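Long-range contacts in lipase (Pelosinus fermentans, PDB 5AH0), which hydrolyses the synthetic polyester poly(butylene adipate-co-terephthalate) and, as a lipase, probably cleaves the ester bonds of lipids: residues Lys80-Tyr85 with Asp203-Asn208; His109-Ser114 with Ser155-Ala160; Tyr259-Thr264 with Gly344-Met349. All coordinates share one frame; numbering follows the deposited sequence.

Contact 1 of 3, residues Lys80-Tyr85 with Asp203-Asn208; sequences KGHSRY and DQWGLN. With ZN (zinc ion), chain C.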
loop_
_atom_site.group_PDB
_atom_site.type_symbol
_atom_site.label_atom_id
_atom_site.label_comp_id
_atom_site.label_asym_id
_atom_site.label_seq_id
_atom_site.Cartn_x
_atom_site.Cartn_y
_atom_site.Cartn_z
ATOM N N LYS A 80 -10.405 -1.682 -19.188
ATOM C CA LYS A 80 -9.572 -0.541 -18.854
ATOM C C LYS A 80 -8.568 -0.215 -19.964
ATOM O O LYS A 80 -8.051 0.897 -20.026
ATOM C CB LYS A 80 -8.841 -0.796 -17.541
ATOM C CG LYS A 80 -9.545 -0.219 -16.332
ATOM C CD LYS A 80 -10.845 -0.947 -16.021
ATOM C CE LYS A 80 -11.582 -0.325 -14.832
ATOM N NZ LYS A 80 -12.492 0.788 -15.245
ATOM N N GLY A 81 -8.281 -1.179 -20.831
ATOM C CA GLY A 81 -7.308 -0.956 -21.885
ATOM C C GLY A 81 -5.886 -1.300 -21.475
ATOM O O GLY A 81 -4.974 -0.489 -21.637
ATOM N N HIS A 82 -5.707 -2.510 -20.945
ATOM C CA HIS A 82 -4.416 -2.995 -20.447
ATOM C C HIS A 82 -3.585 -3.783 -21.442
ATOM O O HIS A 82 -3.913 -3.896 -22.610
ATOM C CB HIS A 82 -4.619 -3.929 -19.252
ATOM C CG HIS A 82 -4.704 -3.243 -17.929
ATOM N ND1 HIS A 82 -4.274 -1.954 -17.727
ATOM C CD2 HIS A 82 -5.183 -3.676 -16.739
ATOM C CE1 HIS A 82 -4.473 -1.623 -16.461
ATOM N NE2 HIS A 82 -5.028 -2.650 -15.843
ATOM N N SER A 83 -2.477 -4.299 -20.926
ATOM C CA SER A 83 -1.941 -5.581 -21.329
ATOM C C SER A 83 -2.497 -6.510 -20.272
ATOM O O SER A 83 -2.421 -6.193 -19.087
ATOM C CB SER A 83 -0.413 -5.609 -21.334
ATOM O OG SER A 83 0.132 -4.520 -22.049
ATOM N N ARG A 84 -3.104 -7.620 -20.674
ATOM C CA ARG A 84 -3.689 -8.535 -19.697
ATOM C C ARG A 84 -2.633 -9.112 -18.761
ATOM O O ARG A 84 -2.846 -9.228 -17.557
ATOM C CB ARG A 84 -4.436 -9.679 -20.389
ATOM C CG ARG A 84 -5.068 -10.641 -19.398
ATOM C CD ARG A 84 -5.451 -11.971 -20.008
ATOM N NE ARG A 84 -5.754 -12.943 -18.964
ATOM C CZ ARG A 84 -6.454 -14.056 -19.150
ATOM N NH1 ARG A 84 -6.952 -14.342 -20.346
ATOM N NH2 ARG A 84 -6.673 -14.873 -18.129
ATOM N N TYR A 85 -1.494 -9.475 -19.338
ATOM C CA TYR A 85 -0.449 -10.166 -18.602
ATOM C C TYR A 85 0.686 -9.220 -18.235
ATOM O O TYR A 85 1.106 -8.398 -19.051
ATOM C CB TYR A 85 0.089 -11.344 -19.418
ATOM C CG TYR A 85 -0.870 -12.514 -19.539
ATOM C CD1 TYR A 85 -1.016 -13.426 -18.497
ATOM C CD2 TYR A 85 -1.614 -12.721 -20.703
ATOM C CE1 TYR A 85 -1.881 -14.508 -18.603
ATOM C CE2 TYR A 85 -2.484 -13.798 -20.816
ATOM C CZ TYR A 85 -2.612 -14.686 -19.763
ATOM O OH TYR A 85 -3.467 -15.759 -19.858
ATOM N N ASP A 203 4.163 -0.913 -17.298
ATOM C CA ASP A 203 4.390 -1.518 -18.608
ATOM C C ASP A 203 3.073 -1.979 -19.234
ATOM O O ASP A 203 2.972 -2.102 -20.457
ATOM C CB ASP A 203 5.371 -2.686 -18.507
ATOM C CG ASP A 203 6.628 -2.335 -17.717
ATOM O OD1 ASP A 203 6.855 -1.138 -17.429
ATOM O OD2 ASP A 203 7.405 -3.262 -17.399
ATOM N N GLN A 204 2.057 -2.205 -18.404
ATOM C CA GLN A 204 0.738 -2.568 -18.910
ATOM C C GLN A 204 0.041 -1.354 -19.519
ATOM O O GLN A 204 -1.088 -1.450 -20.014
ATOM C CB GLN A 204 -0.129 -3.176 -17.806
ATOM C CG GLN A 204 -0.719 -2.182 -16.829
ATOM C CD GLN A 204 0.215 -1.871 -15.664
ATOM O OE1 GLN A 204 1.438 -1.803 -15.824
ATOM N NE2 GLN A 204 -0.364 -1.689 -14.478
ATOM N N TRP A 205 0.725 -0.213 -19.481
ATOM C CA TRP A 205 0.271 0.995 -20.161
ATOM C C TRP A 205 1.283 1.452 -21.207
ATOM O O TRP A 205 1.143 2.522 -21.784
ATOM C CB TRP A 205 0.039 2.127 -19.171
ATOM C CG TRP A 205 -0.915 1.824 -18.056
ATOM C CD1 TRP A 205 -0.597 1.420 -16.790
ATOM C CD2 TRP A 205 -2.343 1.915 -18.103
ATOM N NE1 TRP A 205 -1.742 1.261 -16.041
ATOM C CE2 TRP A 205 -2.828 1.552 -16.828
ATOM C CE3 TRP A 205 -3.262 2.266 -19.099
ATOM C CZ2 TRP A 205 -4.191 1.534 -16.524
ATOM C CZ3 TRP A 205 -4.616 2.245 -18.794
ATOM C CH2 TRP A 205 -5.066 1.881 -17.518
ATOM N N GLY A 206 2.337 0.668 -21.401
ATOM C CA GLY A 206 3.379 1.015 -22.351
ATOM C C GLY A 206 4.270 2.149 -21.882
ATOM O O GLY A 206 5.105 2.649 -22.642
ATOM N N LEU A 207 4.095 2.557 -20.625
ATOM C CA LEU A 207 4.883 3.650 -20.068
ATOM C C LEU A 207 6.114 3.174 -19.302
ATOM O O LEU A 207 6.285 3.481 -18.117
ATOM C CB LEU A 207 4.007 4.526 -19.173
ATOM C CG LEU A 207 2.970 5.323 -19.969
ATOM C CD1 LEU A 207 2.028 6.102 -19.066
ATOM C CD2 LEU A 207 3.674 6.259 -20.942
ATOM N N ASN A 208 6.971 2.425 -19.985
ATOM C CA ASN A 208 8.240 2.000 -19.418
ATOM C C ASN A 208 9.364 2.912 -19.894
ATOM O O ASN A 208 9.294 3.460 -20.993
ATOM C CB ASN A 208 8.524 0.547 -19.787
ATOM C CG ASN A 208 8.449 0.311 -21.270
ATOM O OD1 ASN A 208 7.398 -0.061 -21.795
ATOM N ND2 ASN A 208 9.560 0.537 -21.965
HETATM ZN ZN ZN C . -6.023 -2.414 -14.040
#
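The imidazole of His82 presents its edge to the indole face of Trp205 in an offset edge-to-face pair, and the same imidazole is one corner of the zinc site, an element also found in the bacterial lipases of family I.5. The two planes stand at 78°, with 4.7 Å between the centroid of the His82 ring and that of the Trp205 six-membered ring. A face of the imidazole is taken by Gln204, whose CG lies 4.0 Å from the centroid of the His82 ring in a CH-pi contact. Edge and face are thus both engaged while His82 NE2 binds the zinc at 2.1 Å; Asp56, His76 and Asp233 complete the coordination. Gln204 reaches this place because its CG sits between the backbone N and the carbonyl carbon (chi1 77°) and its chain then bends. Its amide NE2 bonds to Asp56 OD2, so one side chain touches the ligand His82 and, through that bond, probably helps to position the ligand Asp56. Just before His82, Gly81 ends helix 74-80 as the C-prime residue of a Schellman motif, with His82 N bonded back to Ser77 O. One residue further on, the backbones of the two segments join by a rather bent bond: Ser83 N donates to Gln204 O at 3.3 Å (N-H...O angle 136°).

Contact 2 of 3, residues His109-Ser114 with Ser155-Ala160; sequences HLVAHS and SITTIA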
loop_
_atom_site.group_PDB
_atom_site.type_symbol
_atom_site.label_atom_id
_atom_site.label_comp_id
_atom_site.label_asym_id
_atom_site.label_seq_id
_atom_site.Cartn_x
_atom_site.Cartn_y
_atom_site.Cartn_z
ATOM N N HIS A 109 0.621 -13.595 7.258
ATOM C CA HIS A 109 0.178 -12.309 7.799
ATOM C C HIS A 109 0.534 -11.203 6.821
ATOM O O HIS A 109 1.699 -11.070 6.442
ATOM C CB HIS A 109 0.846 -11.981 9.133
ATOM C CG HIS A 109 0.685 -13.030 10.183
ATOM N ND1 HIS A 109 -0.508 -13.255 10.834
ATOM C CD2 HIS A 109 1.581 -13.889 10.726
ATOM C CE1 HIS A 109 -0.345 -14.223 11.719
ATOM N NE2 HIS A 109 0.913 -14.623 11.674
ATOM N N LEU A 110 -0.441 -10.389 6.439
ATOM C CA LEU A 110 -0.140 -9.233 5.604
ATOM C C LEU A 110 0.040 -7.991 6.468
ATOM O O LEU A 110 -0.859 -7.600 7.214
ATOM C CB LEU A 110 -1.230 -9.020 4.551
ATOM C CG LEU A 110 -1.102 -10.088 3.466
ATOM C CD1 LEU A 110 -2.373 -10.254 2.625
ATOM C CD2 LEU A 110 0.125 -9.792 2.592
ATOM N N VAL A 111 1.225 -7.396 6.386
ATOM C CA VAL A 111 1.496 -6.124 7.049
ATOM C C VAL A 111 1.726 -5.081 5.968
ATOM O O VAL A 111 2.624 -5.218 5.123
ATOM C CB VAL A 111 2.722 -6.198 7.997
ATOM C CG1 VAL A 111 3.019 -4.849 8.586
ATOM C CG2 VAL A 111 2.489 -7.237 9.111
ATOM N N ALA A 112 0.887 -4.055 5.985
ATOM C CA ALA A 112 0.860 -3.083 4.918
ATOM C C ALA A 112 0.934 -1.669 5.461
ATOM O O ALA A 112 0.432 -1.375 6.543
ATOM C CB ALA A 112 -0.389 -3.252 4.088
ATOM N N HIS A 113 1.557 -0.804 4.676
ATOM C CA HIS A 113 1.684 0.603 4.980
ATOM C C HIS A 113 1.004 1.386 3.878
ATOM O O HIS A 113 1.072 1.011 2.706
ATOM C CB HIS A 113 3.160 0.989 5.093
ATOM C CG HIS A 113 3.403 2.453 5.295
ATOM N ND1 HIS A 113 3.970 3.251 4.325
ATOM C CD2 HIS A 113 3.200 3.255 6.365
ATOM C CE1 HIS A 113 4.097 4.484 4.785
ATOM N NE2 HIS A 113 3.624 4.517 6.017
ATOM N N SER A 114 0.344 2.469 4.264
ATOM C CA SER A 114 -0.237 3.397 3.307
ATOM C C SER A 114 -1.193 2.673 2.355
ATOM O O SER A 114 -1.988 1.844 2.799
ATOM C CB SER A 114 0.885 4.120 2.556
ATOM O OG SER A 114 0.366 5.033 1.621
ATOM N N SER A 155 -4.053 -12.669 9.153
ATOM C CA SER A 155 -4.275 -11.332 9.673
ATOM C C SER A 155 -3.878 -10.267 8.685
ATOM O O SER A 155 -3.040 -10.481 7.810
ATOM C CB SER A 155 -3.492 -11.119 10.963
ATOM O OG SER A 155 -2.102 -11.268 10.722
ATOM N N ILE A 156 -4.466 -9.094 8.866
ATOM C CA ILE A 156 -4.107 -7.937 8.086
ATOM C C ILE A 156 -3.799 -6.786 9.037
ATOM O O ILE A 156 -4.639 -6.395 9.855
ATOM C CB ILE A 156 -5.234 -7.547 7.113
ATOM C CG1 ILE A 156 -5.287 -8.528 5.940
ATOM C CG2 ILE A 156 -5.067 -6.111 6.623
ATOM C CD1 ILE A 156 -6.223 -8.075 4.838
ATOM N N THR A 157 -2.583 -6.261 8.949
ATOM C CA THR A 157 -2.232 -5.081 9.707
ATOM C C THR A 157 -1.998 -3.959 8.727
ATOM O O THR A 157 -1.191 -4.102 7.810
ATOM C CB THR A 157 -0.978 -5.288 10.549
ATOM O OG1 THR A 157 -1.207 -6.336 11.492
ATOM C CG2 THR A 157 -0.611 -4.000 11.305
ATOM N N THR A 158 -2.713 -2.849 8.889
ATOM C CA THR A 158 -2.488 -1.711 8.016
ATOM C C THR A 158 -2.013 -0.529 8.834
ATOM O O THR A 158 -2.437 -0.315 9.971
ATOM C CB THR A 158 -3.733 -1.329 7.189
ATOM O OG1 THR A 158 -4.720 -0.742 8.040
ATOM C CG2 THR A 158 -4.304 -2.568 6.477
ATOM N N ILE A 159 -1.059 0.189 8.261
ATOM C CA ILE A 159 -0.410 1.289 8.934
ATOM C C ILE A 159 -0.483 2.531 8.088
ATOM O O ILE A 159 0.022 2.538 6.960
ATOM C CB ILE A 159 1.052 0.973 9.215
ATOM C CG1 ILE A 159 1.164 -0.367 9.940
ATOM C CG2 ILE A 159 1.700 2.119 10.013
ATOM C CD1 ILE A 159 2.587 -0.792 10.198
ATOM N N ALA A 160 -1.104 3.571 8.638
ATOM C CA ALA A 160 -1.291 4.836 7.940
ATOM C C ALA A 160 -1.986 4.652 6.601
ATOM O O ALA A 160 -1.634 5.303 5.616
ATOM C CB ALA A 160 0.054 5.524 7.739
HETATM O O HOH W 1 -1.143 -8.673 9.979
#
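The ring of His109 meets Ser155 at its edge, where ND1 and Ser155 OG share a hydrogen bond with either as possible donor; the ring of His113 has Ser114 CB over one face, 3.6 Å above its plane, while Ile159 O and Ala160 CB approach it obliquely. The two rings sit at opposite ends of strand 109-113, which pairs in parallel with strand 155-159 in the alpha/beta-hydrolase sheet, and Ser114, just past the strand with positive phi, occupies a nucleophile elbow. Its OG bonds to His357 NE2, consistent with a catalytic pair, and Asp315, which Ala160 touches, is the likely acid of the triad. Leu110 and Ile156 project from the sheet onto helix 116-129, whereas Val111, Thr157 and Ile159 pack against helix 370-380. Ser155 OG, held between its backbone N and carbonyl carbon (chi1 61°), also bonds to a water at 2.9 Å. That water donates to Leu110 O at 3.0 Å and meets Thr157 OG1 at 2.8 Å, bridging the strands. His109 NE2 has its own partner in Asn2 OD1, so an alanine at His109 would probably leave Asn2 OD1 without its imidazole partner and Ser155 OG held by the water alone among these groups, freer to turn. Backbone bonds pass back and forth between the strands, Leu110 O accepting from Thr157 N and Thr157 O from Ala112 N. The last of them lies at the elbow: Ser114 N donates to Ile159 O at 2.7 Å (N-H...O angle 166°).

Contact 3 of 3, residues Tyr259-Thr264 with Gly344-Met349; sequences YFSYST and GKWNSM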
loop_
_atom_site.group_PDB
_atom_site.type_symbol
_atom_site.label_atom_id
_atom_site.label_comp_id
_atom_site.label_asym_id
_atom_site.label_seq_id
_atom_site.Cartn_x
_atom_site.Cartn_y
_atom_site.Cartn_z
ATOM N N TYR A 259 -8.000 -8.277 11.884
ATOM C CA TYR A 259 -7.638 -6.987 11.310
ATOM C C TYR A 259 -7.079 -6.042 12.373
ATOM O O TYR A 259 -7.722 -5.784 13.394
ATOM C CB TYR A 259 -8.833 -6.328 10.629
ATOM C CG TYR A 259 -9.291 -6.995 9.349
ATOM C CD1 TYR A 259 -10.137 -8.097 9.386
ATOM C CD2 TYR A 259 -8.918 -6.502 8.106
ATOM C CE1 TYR A 259 -10.585 -8.706 8.219
ATOM C CE2 TYR A 259 -9.364 -7.104 6.929
ATOM C CZ TYR A 259 -10.201 -8.204 6.993
ATOM O OH TYR A 259 -10.647 -8.818 5.845
ATOM N N PHE A 260 -5.880 -5.528 12.126
ATOM C CA PHE A 260 -5.307 -4.488 12.975
ATOM C C PHE A 260 -4.983 -3.246 12.147
ATOM O O PHE A 260 -4.319 -3.335 11.111
ATOM C CB PHE A 260 -4.042 -4.991 13.671
ATOM C CG PHE A 260 -4.264 -6.187 14.539
ATOM C CD1 PHE A 260 -4.682 -6.040 15.851
ATOM C CD2 PHE A 260 -4.060 -7.463 14.046
ATOM C CE1 PHE A 260 -4.884 -7.145 16.659
ATOM C CE2 PHE A 260 -4.264 -8.570 14.844
ATOM C CZ PHE A 260 -4.679 -8.408 16.155
ATOM N N SER A 261 -5.424 -2.089 12.632
ATOM C CA SER A 261 -5.159 -0.825 11.956
ATOM C C SER A 261 -4.498 0.177 12.898
ATOM O O SER A 261 -4.990 0.439 13.996
ATOM C CB SER A 261 -6.444 -0.230 11.406
ATOM O OG SER A 261 -7.242 0.255 12.466
ATOM N N TYR A 262 -3.373 0.727 12.460
ATOM C CA TYR A 262 -2.674 1.750 13.207
ATOM C C TYR A 262 -2.907 3.101 12.559
ATOM O O TYR A 262 -2.870 3.210 11.338
ATOM C CB TYR A 262 -1.180 1.436 13.272
ATOM C CG TYR A 262 -0.845 0.275 14.174
ATOM C CD1 TYR A 262 -0.843 -1.025 13.695
ATOM C CD2 TYR A 262 -0.537 0.483 15.514
ATOM C CE1 TYR A 262 -0.544 -2.092 14.521
ATOM C CE2 TYR A 262 -0.238 -0.577 16.351
ATOM C CZ TYR A 262 -0.241 -1.861 15.852
ATOM O OH TYR A 262 0.059 -2.912 16.686
ATOM N N SER A 263 -3.161 4.127 13.370
ATOM C CA SER A 263 -3.403 5.468 12.844
ATOM C C SER A 263 -2.275 6.421 13.186
ATOM O O SER A 263 -1.718 6.373 14.286
ATOM C CB SER A 263 -4.722 6.018 13.372
ATOM O OG SER A 263 -5.811 5.417 12.694
ATOM N N THR A 264 -1.939 7.284 12.234
ATOM C CA THR A 264 -0.852 8.249 12.399
ATOM C C THR A 264 -1.349 9.675 12.337
ATOM O O THR A 264 -2.349 9.974 11.694
ATOM C CB THR A 264 0.212 8.092 11.319
ATOM O OG1 THR A 264 -0.432 8.139 10.035
ATOM C CG2 THR A 264 0.941 6.759 11.484
ATOM N N GLY A 344 -12.559 -10.981 12.430
ATOM C CA GLY A 344 -13.634 -10.482 11.592
ATOM C C GLY A 344 -13.889 -8.988 11.681
ATOM O O GLY A 344 -14.649 -8.445 10.887
ATOM N N LYS A 345 -13.252 -8.311 12.632
ATOM C CA LYS A 345 -13.471 -6.874 12.808
ATOM C C LYS A 345 -12.141 -6.127 12.813
ATOM O O LYS A 345 -11.088 -6.723 13.025
ATOM C CB LYS A 345 -14.232 -6.601 14.109
ATOM C CG LYS A 345 -15.469 -7.439 14.281
ATOM C CD LYS A 345 -15.839 -7.646 15.746
ATOM C CE LYS A 345 -16.876 -6.646 16.238
ATOM N NZ LYS A 345 -17.492 -7.105 17.530
ATOM N N TRP A 346 -12.190 -4.820 12.583
ATOM C CA TRP A 346 -10.984 -4.002 12.623
ATOM C C TRP A 346 -10.615 -3.659 14.063
ATOM O O TRP A 346 -11.359 -2.967 14.760
ATOM C CB TRP A 346 -11.168 -2.718 11.807
ATOM C CG TRP A 346 -11.203 -2.940 10.328
ATOM C CD1 TRP A 346 -12.300 -3.226 9.558
ATOM C CD2 TRP A 346 -10.087 -2.897 9.434
ATOM N NE1 TRP A 346 -11.930 -3.366 8.240
ATOM C CE2 TRP A 346 -10.576 -3.174 8.138
ATOM C CE3 TRP A 346 -8.718 -2.663 9.603
ATOM C CZ2 TRP A 346 -9.743 -3.217 7.022
ATOM C CZ3 TRP A 346 -7.898 -2.704 8.499
ATOM C CH2 TRP A 346 -8.409 -2.979 7.224
ATOM N N ASN A 347 -9.467 -4.153 14.510
ATOM C CA ASN A 347 -8.959 -3.806 15.826
ATOM C C ASN A 347 -8.129 -2.525 15.744
ATOM O O ASN A 347 -6.929 -2.568 15.434
ATOM C CB ASN A 347 -8.123 -4.953 16.403
ATOM C CG ASN A 347 -8.939 -6.223 16.656
ATOM O OD1 ASN A 347 -9.185 -6.593 17.804
ATOM N ND2 ASN A 347 -9.347 -6.898 15.586
ATOM N N SER A 348 -8.779 -1.387 15.998
ATOM C CA SER A 348 -8.140 -0.072 15.891
ATOM C C SER A 348 -7.197 0.202 17.059
ATOM O O SER A 348 -7.623 0.314 18.218
ATOM C CB SER A 348 -9.185 1.036 15.809
ATOM O OG SER A 348 -8.560 2.309 15.784
ATOM N N MET A 349 -5.911 0.300 16.749
ATOM C CA MET A 349 -4.890 0.448 17.771
ATOM C C MET A 349 -4.820 1.882 18.259
ATOM O O MET A 349 -5.311 2.780 17.583
ATOM C CB MET A 349 -3.539 -0.013 17.227
ATOM C CG MET A 349 -3.570 -1.438 16.715
ATOM S SD MET A 349 -3.906 -2.623 18.035
ATOM C CE MET A 349 -2.456 -2.379 19.060
#
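Met349 lies alongside Tyr262 at the end of a parallel strand pairing in the alpha/beta-hydrolase sheet, where strand 346-348 is laid beside strand 258-265. Its CB starts 3.5 Å from Tyr262 CE2. CG comes next, directly over the phenol face, 3.5 Å from the centroid of the Tyr262 ring and 16° off its normal, a CH-pi contact. Beyond CG the chain folds back on itself, chi2 and chi3 both being -64°, which brings SD obliquely up to the rings of Phe260 and Tyr262. SD makes Met-aromatic contacts with both, approaching Phe260 CD1 to 4.1 Å, and the terminal CE ends 3.5 Å from Tyr262 OH. Helix 370-380 adds to this side of the sheet, with Trp372 edge-to-face to Tyr262 and Lys379 in a cation-pi contact with Phe260. The side of Tyr259, Ser261 and Trp346 is built differently. Here the Tyr259 ring crosses the indole of Trp346 obliquely, with planes 45° apart and Tyr259 CD2 standing over the indole face, 3.6 Å from Trp346 CZ2. Tyr259 CB also lies over that face, and Ser261 CB leans on the six-membered ring at CE3. The polar tips find partners farther off: Tyr259 OH at Gln254 N, Trp346 NE1 at Asp332 and Ser261 OG at Asn324 O. Backbone bonds tie the two strands, and Met349 N donates to Ser261 O at 2.9 Å. Asn347 doubles the grip at the other end, its backbone N reaching Tyr259 O at 2.6 Å while its amide ND2 reaches Tyr259 O from the opposite face of the carbonyl plane at 2.9 Å.

How the contacts relate
Contacts 2 and 3 are neighbouring strand pairs of one parallel sheet, their centres 9 Å apart. Strands 153-159 and 258-265 join them: Phe260 N lies 2.7 Å from Ile156 O and Phe260 O lies 2.8 Å from Thr158 N, both probable hydrogen bonds. Contact 1 stands apart at the surface, its centre 27 Å from that of contact 2 and 34 Å from that of contact 3, on the other side of the chain's centre from the latter. Along the chain, contact 2 is nested within the loop that contact 1 closes. The zinc is 18.5 Å from Ser114 OG, the probable nucleophile, so the metal is more plausibly structural than a direct participant in catalysis.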